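Local coordinates for protein spore germination lipase LipC (Metagenome, PDB 6NKD) that probably hydrolyses lipid esters, lysophospholipids among them, as a GDSL-family lipase, with a likely role in spore germination, at residues S49-T53 with S54-A58; E161-P164 with Q165-I169. All blocks are in the same frame, centred on the assembly; numbering follows the deposited sequence.

Contact 1 (S49-T53 with S54-A58); sequences SGLET and SEILA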
ATOM      1  N   SER A  49      -9.421   7.618  -0.500  1.00 75.41           N
ATOM      2  CA  SER A  49      -9.489   7.896  -1.928  1.00 77.71           C
ATOM      3  C   SER A  49     -10.868   7.539  -2.473  1.00 80.31           C
ATOM      4  O   SER A  49     -11.451   6.514  -2.113  1.00 83.94           O
ATOM      5  CB  SER A  49      -8.405   7.116  -2.672  1.00 79.74           C
ATOM      6  OG  SER A  49      -7.117   7.531  -2.254  1.00 78.17           O
ATOM      7  N   GLY A  50     -11.393   8.400  -3.340  1.00 78.75           N
ATOM      8  CA  GLY A  50     -12.712   8.193  -3.899  1.00 82.60           C
ATOM      9  C   GLY A  50     -13.860   8.528  -2.977  1.00 84.01           C
ATOM     10  O   GLY A  50     -14.994   8.121  -3.255  1.00 87.13           O
ATOM     11  N   LEU A  51     -13.609   9.253  -1.891  1.00 82.75           N
ATOM     12  CA  LEU A  51     -14.666   9.648  -0.963  1.00 84.52           C
ATOM     13  C   LEU A  51     -15.308  10.924  -1.491  1.00 85.55           C
ATOM     14  O   LEU A  51     -14.759  12.019  -1.342  1.00 83.96           O
ATOM     15  CB  LEU A  51     -14.105   9.846   0.440  1.00 82.85           C
ATOM     16  CG  LEU A  51     -14.917   9.240   1.585  1.00 84.70           C
ATOM     17  CD1 LEU A  51     -14.987   7.729   1.439  1.00 87.42           C
ATOM     18  CD2 LEU A  51     -14.318   9.627   2.927  1.00 82.19           C
ATOM     19  N   GLU A  52     -16.476  10.789  -2.112  1.00 88.75           N
ATOM     20  CA  GLU A  52     -17.146  11.934  -2.703  1.00 90.17           C
ATOM     21  C   GLU A  52     -17.814  12.785  -1.623  1.00 87.02           C
ATOM     22  O   GLU A  52     -17.891  12.409  -0.450  1.00 88.09           O
ATOM     23  CB  GLU A  52     -18.159  11.476  -3.752  1.00 98.17           C
ATOM     24  CG  GLU A  52     -17.524  10.699  -4.897  1.00105.61           C
ATOM     25  CD  GLU A  52     -18.463  10.498  -6.069  1.00117.89           C
ATOM     26  OE1 GLU A  52     -19.531  11.146  -6.098  1.00122.46           O
ATOM     27  OE2 GLU A  52     -18.132   9.691  -6.964  1.00123.17           O
ATOM     28  N   THR A  53     -18.300  13.957  -2.042  1.00 83.54           N
ATOM     29  CA  THR A  53     -18.771  14.953  -1.085  1.00 80.88           C
ATOM     30  C   THR A  53     -20.010  14.487  -0.330  1.00 82.02           C
ATOM     31  O   THR A  53     -20.176  14.827   0.847  1.00 82.43           O
ATOM     32  CB  THR A  53     -19.054  16.274  -1.801  1.00 81.05           C
ATOM     33  OG1 THR A  53     -20.009  16.060  -2.847  1.00 85.29           O
ATOM     34  CG2 THR A  53     -17.769  16.843  -2.396  1.00 77.95           C
ATOM     35  N   SER A  54     -20.886  13.715  -0.975  1.00 82.71           N
ATOM     36  CA  SER A  54     -22.082  13.238  -0.288  1.00 84.10           C
ATOM     37  C   SER A  54     -21.719  12.317   0.870  1.00 82.79           C
ATOM     38  O   SER A  54     -22.337  12.378   1.939  1.00 84.15           O
ATOM     39  CB  SER A  54     -23.010  12.526  -1.273  1.00 88.54           C
ATOM     40  OG  SER A  54     -22.402  11.362  -1.799  1.00 89.22           O
ATOM     41  N   GLU A  55     -20.716  11.459   0.677  1.00 80.94           N
ATOM     42  CA  GLU A  55     -20.285  10.573   1.752  1.00 81.19           C
ATOM     43  C   GLU A  55     -19.683  11.363   2.905  1.00 78.95           C
ATOM     44  O   GLU A  55     -19.962  11.076   4.075  1.00 80.57           O
ATOM     45  CB  GLU A  55     -19.278   9.556   1.219  1.00 80.88           C
ATOM     46  CG  GLU A  55     -19.837   8.641   0.145  1.00 84.32           C
ATOM     47  CD  GLU A  55     -18.753   8.055  -0.733  1.00 82.06           C
ATOM     48  OE1 GLU A  55     -17.686   8.691  -0.853  1.00 78.16           O
ATOM     49  OE2 GLU A  55     -18.963   6.963  -1.299  1.00 85.02           O
ATOM     50  N   ILE A  56     -18.857  12.366   2.593  1.00 74.03           N
ATOM     51  CA  ILE A  56     -18.249  13.195   3.631  1.00 72.22           C
ATOM     52  C   ILE A  56     -19.325  13.866   4.476  1.00 72.80           C
ATOM     53  O   ILE A  56     -19.174  14.023   5.694  1.00 73.35           O
ATOM     54  CB  ILE A  56     -17.298  14.224   2.995  1.00 69.00           C
ATOM     55  CG1 ILE A  56     -16.211  13.513   2.184  1.00 68.74           C
ATOM     56  CG2 ILE A  56     -16.673  15.114   4.058  1.00 67.70           C
ATOM     57  CD1 ILE A  56     -15.261  14.453   1.475  1.00 64.92           C
ATOM     58  N   LEU A  57     -20.431  14.264   3.845  1.00 74.43           N
ATOM     59  CA  LEU A  57     -21.550  14.823   4.597  1.00 75.74           C
ATOM     60  C   LEU A  57     -22.216  13.759   5.462  1.00 79.43           C
ATOM     61  O   LEU A  57     -22.614  14.035   6.600  1.00 80.77           O
ATOM     62  CB  LEU A  57     -22.558  15.453   3.637  1.00 76.47           C
ATOM     63  CG  LEU A  57     -23.926  15.851   4.197  1.00 79.82           C
ATOM     64  CD1 LEU A  57     -23.780  16.814   5.363  1.00 78.91           C
ATOM     65  CD2 LEU A  57     -24.787  16.458   3.102  1.00 80.85           C
ATOM     66  N   ALA A  58     -22.339  12.536   4.944  1.00 81.92           N
ATOM     67  CA  ALA A  58     -22.949  11.459   5.714  1.00 86.35           C
ATOM     68  C   ALA A  58     -22.062  10.988   6.859  1.00 85.26           C
ATOM     69  O   ALA A  58     -22.563  10.346   7.788  1.00 89.57           O
ATOM     70  CB  ALA A  58     -23.287  10.283   4.797  1.00 88.81           C
TER
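Glu55 folds back from the first turn of helix 53-59 to meet the backbone of Glu52: its OE1 accepts Glu52 N at 2.7 Å, with a bent N-H...O angle of 133°. The donor reaches the anti side of the carboxylate, tilted out of its plane. Because Glu55 CG lies beside its own backbone N (chi1 -62°) and the chain then runs extended, the oxygen lands at the start of the turn. The same OE1 rests 3.2 Å from Leu51 CA, and the Leu51 and Glu55 side chains cross obliquely. Glu52 is the N-cap and Glu55 the third helical residue, which makes this one half of a capping box. Glu52 O opens the helical ladder, taking Ile56 N at 3.2 Å, and Leu57 N follows onto Thr53 O at 3.1 Å. Ile56 turns back over this start, its CD1 3.8 Å from Leu51 O.

Further out, Thr53 OG1 bonds Asn110 ND2 of helix 98-122, while Ser54 OG pairs with Glu102 OE2 of the second subunit. Ser49 OG bonds Glu55 OE1 of that same subunit, so the cap borders a subunit interface. Gly50, in the left-handed region at phi 77°, is a substrate-binding residue by similarity, consistent with the oxyanion-hole glycine of SGNH hydrolases.

With an alanine in place of Glu55, Glu52 N would probably lose its carboxylate acceptor, leaving the loop that carries Gly50 less firmly joined to the helix. A negative carboxylate at a helix N-terminus would be favoured by the helix dipole, although Glu102 OE1 of the second subunit comes close to Glu55 OE2, and this like-charge pair may raise the proton affinity of one of the two acids.

Contact 2 (E161-P164 with Q165-I169); sequences ESAP and QIKVI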
ATOM      1  N   GLU A 161     -18.008  31.540   1.788  1.00 92.12           N
ATOM      2  CA  GLU A 161     -17.027  32.128   2.691  1.00 93.49           C
ATOM      3  C   GLU A 161     -17.690  33.114   3.645  1.00 97.10           C
ATOM      4  O   GLU A 161     -18.501  33.949   3.231  1.00 97.79           O
ATOM      5  CB  GLU A 161     -15.920  32.826   1.902  1.00 95.52           C
ATOM      6  CG  GLU A 161     -14.897  33.532   2.785  1.00101.49           C
ATOM      7  CD  GLU A 161     -13.698  34.048   2.013  1.00104.78           C
ATOM      8  OE1 GLU A 161     -13.702  35.233   1.618  1.00108.77           O
ATOM      9  OE2 GLU A 161     -12.750  33.263   1.801  1.00102.73           O
ATOM     10  N   SER A 162     -17.340  33.009   4.934  1.00100.53           N
ATOM     11  CA  SER A 162     -17.750  33.964   5.967  1.00107.68           C
ATOM     12  C   SER A 162     -16.509  34.215   6.828  1.00108.08           C
ATOM     13  O   SER A 162     -16.359  33.666   7.921  1.00109.41           O
ATOM     14  CB  SER A 162     -18.929  33.443   6.789  1.00111.55           C
ATOM     15  OG  SER A 162     -19.458  34.459   7.623  1.00117.15           O
ATOM     16  N   ALA A 163     -15.609  35.050   6.310  1.00106.80           N
ATOM     17  CA  ALA A 163     -14.328  35.283   6.956  1.00107.16           C
ATOM     18  C   ALA A 163     -14.516  35.993   8.297  1.00110.70           C
ATOM     19  O   ALA A 163     -15.472  36.753   8.478  1.00114.39           O
ATOM     20  CB  ALA A 163     -13.425  36.116   6.049  1.00107.94           C
ATOM     21  N   PRO A 164     -13.610  35.763   9.263  1.00107.30           N
ATOM     22  CA  PRO A 164     -12.459  34.860   9.163  1.00102.39           C
ATOM     23  C   PRO A 164     -12.755  33.437   9.635  1.00 99.74           C
ATOM     24  O   PRO A 164     -11.886  32.571   9.525  1.00 96.24           O
ATOM     25  CB  PRO A 164     -11.430  35.524  10.074  1.00104.55           C
ATOM     26  CG  PRO A 164     -12.261  36.139  11.147  1.00108.87           C
ATOM     27  CD  PRO A 164     -13.559  36.569  10.496  1.00110.23           C
ATOM     28  N   GLN A 165     -13.964  33.205  10.154  1.00100.79           N
ATOM     29  CA  GLN A 165     -14.322  31.875  10.635  1.00 98.30           C
ATOM     30  C   GLN A 165     -14.270  30.849   9.508  1.00 95.07           C
ATOM     31  O   GLN A 165     -13.633  29.797   9.637  1.00 96.49           O
ATOM     32  CB  GLN A 165     -15.711  31.899  11.278  1.00 97.82           C
ATOM     33  CG  GLN A 165     -15.767  32.560  12.650  1.00 99.28           C
ATOM     34  CD  GLN A 165     -16.266  33.993  12.601  1.00 98.41           C
ATOM     35  OE1 GLN A 165     -16.041  34.710  11.626  1.00 96.60           O
ATOM     36  NE2 GLN A 165     -16.957  34.412  13.655  1.00 99.91           N
ATOM     37  N   ILE A 166     -14.935  31.140   8.393  1.00 89.17           N
ATOM     38  CA  ILE A 166     -14.984  30.251   7.239  1.00 84.89           C
ATOM     39  C   ILE A 166     -14.240  30.919   6.093  1.00 83.68           C
ATOM     40  O   ILE A 166     -14.551  32.059   5.725  1.00 87.07           O
ATOM     41  CB  ILE A 166     -16.432  29.925   6.835  1.00 84.29           C
ATOM     42  CG1 ILE A 166     -17.295  29.672   8.075  1.00 86.65           C
ATOM     43  CG2 ILE A 166     -16.465  28.723   5.903  1.00 79.63           C
ATOM     44  CD1 ILE A 166     -16.872  28.471   8.888  1.00 86.64           C
ATOM     45  N   LYS A 167     -13.263  30.215   5.529  1.00 79.09           N
ATOM     46  CA  LYS A 167     -12.476  30.729   4.419  1.00 76.09           C
ATOM     47  C   LYS A 167     -12.354  29.666   3.339  1.00 73.63           C
ATOM     48  O   LYS A 167     -12.235  28.473   3.637  1.00 73.11           O
ATOM     49  CB  LYS A 167     -11.077  31.173   4.869  1.00 74.78           C
ATOM     50  CG  LYS A 167     -11.043  32.523   5.572  1.00 76.54           C
ATOM     51  CD  LYS A 167      -9.652  33.137   5.510  1.00 75.26           C
ATOM     52  CE  LYS A 167      -9.655  34.566   6.025  1.00 78.71           C
ATOM     53  NZ  LYS A 167      -8.348  35.239   5.792  1.00 79.67           N
ATOM     54  N   VAL A 168     -12.389  30.106   2.086  1.00 73.33           N
ATOM     55  CA  VAL A 168     -12.205  29.236   0.932  1.00 69.96           C
ATOM     56  C   VAL A 168     -10.786  29.440   0.420  1.00 69.97           C
ATOM     57  O   VAL A 168     -10.421  30.545   0.000  1.00 71.77           O
ATOM     58  CB  VAL A 168     -13.239  29.529  -0.166  1.00 68.83           C
ATOM     59  CG1 VAL A 168     -13.063  28.566  -1.328  1.00 65.83           C
ATOM     60  CG2 VAL A 168     -14.647  29.443   0.401  1.00 69.99           C
ATOM     61  N   ILE A 169      -9.986  28.381   0.459  1.00 69.12           N
ATOM     62  CA  ILE A 169      -8.576  28.475   0.099  1.00 68.09           C
ATOM     63  C   ILE A 169      -8.438  28.374  -1.414  1.00 64.72           C
ATOM     64  O   ILE A 169      -8.973  27.452  -2.041  1.00 61.26           O
ATOM     65  CB  ILE A 169      -7.763  27.383   0.812  1.00 67.62           C
ATOM     66  CG1 ILE A 169      -7.987  27.467   2.323  1.00 68.95           C
ATOM     67  CG2 ILE A 169      -6.285  27.513   0.484  1.00 68.13           C
ATOM     68  CD1 ILE A 169      -7.603  28.799   2.932  1.00 71.08           C
TER
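Ser162 and Ile166 face each other as one antiparallel, hydrogen-bonded pair, CA to CA 4.8 Å, where the chain reverses into strand 166-169. Ile166 N gives a nearly straight bond to Ser162 O at 2.9 Å; the return bond from Ser162 N to Ile166 O is weak. Gln165 and Ile166 both lie opposite Ser162, a classic beta bulge, and the peptide before Pro164, within the turn, is cis. Strand 166-169 is the outermost strand on this side of the parallel sheet within the chain: Lys167 and Ile169 bond through their backbones to strand 130-134, and the loop meets the other edge at Ile166 and Val168.

Beyond the single bridge, a side chain continues the pairing. Glu161 CG stands opposite its backbone N (chi1 177°), which sends the extended chain alongside the strand until OE2 accepts Val168 N at 3.2 Å, almost linearly, on its anti lone pair. Glu161 CB also packs on Val168 CG2 at 3.9 Å. At the turn, Gln165 bends at chi2 and lies beside the proline ring, OE1 3.3 Å from Pro164 CD. Lys167 CE passes Ala163 CB at 4.1 Å on the way to Ala205 O, which NZ hydrogen-bonds.

Contact 1 comes first along the chain, in the loop and helix that follow strand 41-47; contact 2 comes much later, leading from helix 144-157 into strand 166-169. Those two strands are the outermost of the five-stranded parallel sheet within this chain, so contact 2 includes one edge strand, and contact 1 follows directly after the other, with centres 21 Å apart and nearest atoms about 13 Å apart. They do not touch, but helix 98-122 packs against both: Cys107 and Tyr111 meet Thr53, while Leu115 and Arg119 meet Ile166. Contact 1 belongs to the probable substrate-binding side and borders neighbouring subunits, whereas contact 2 lies at the surface, away from the annotated sites and touched by no other chain.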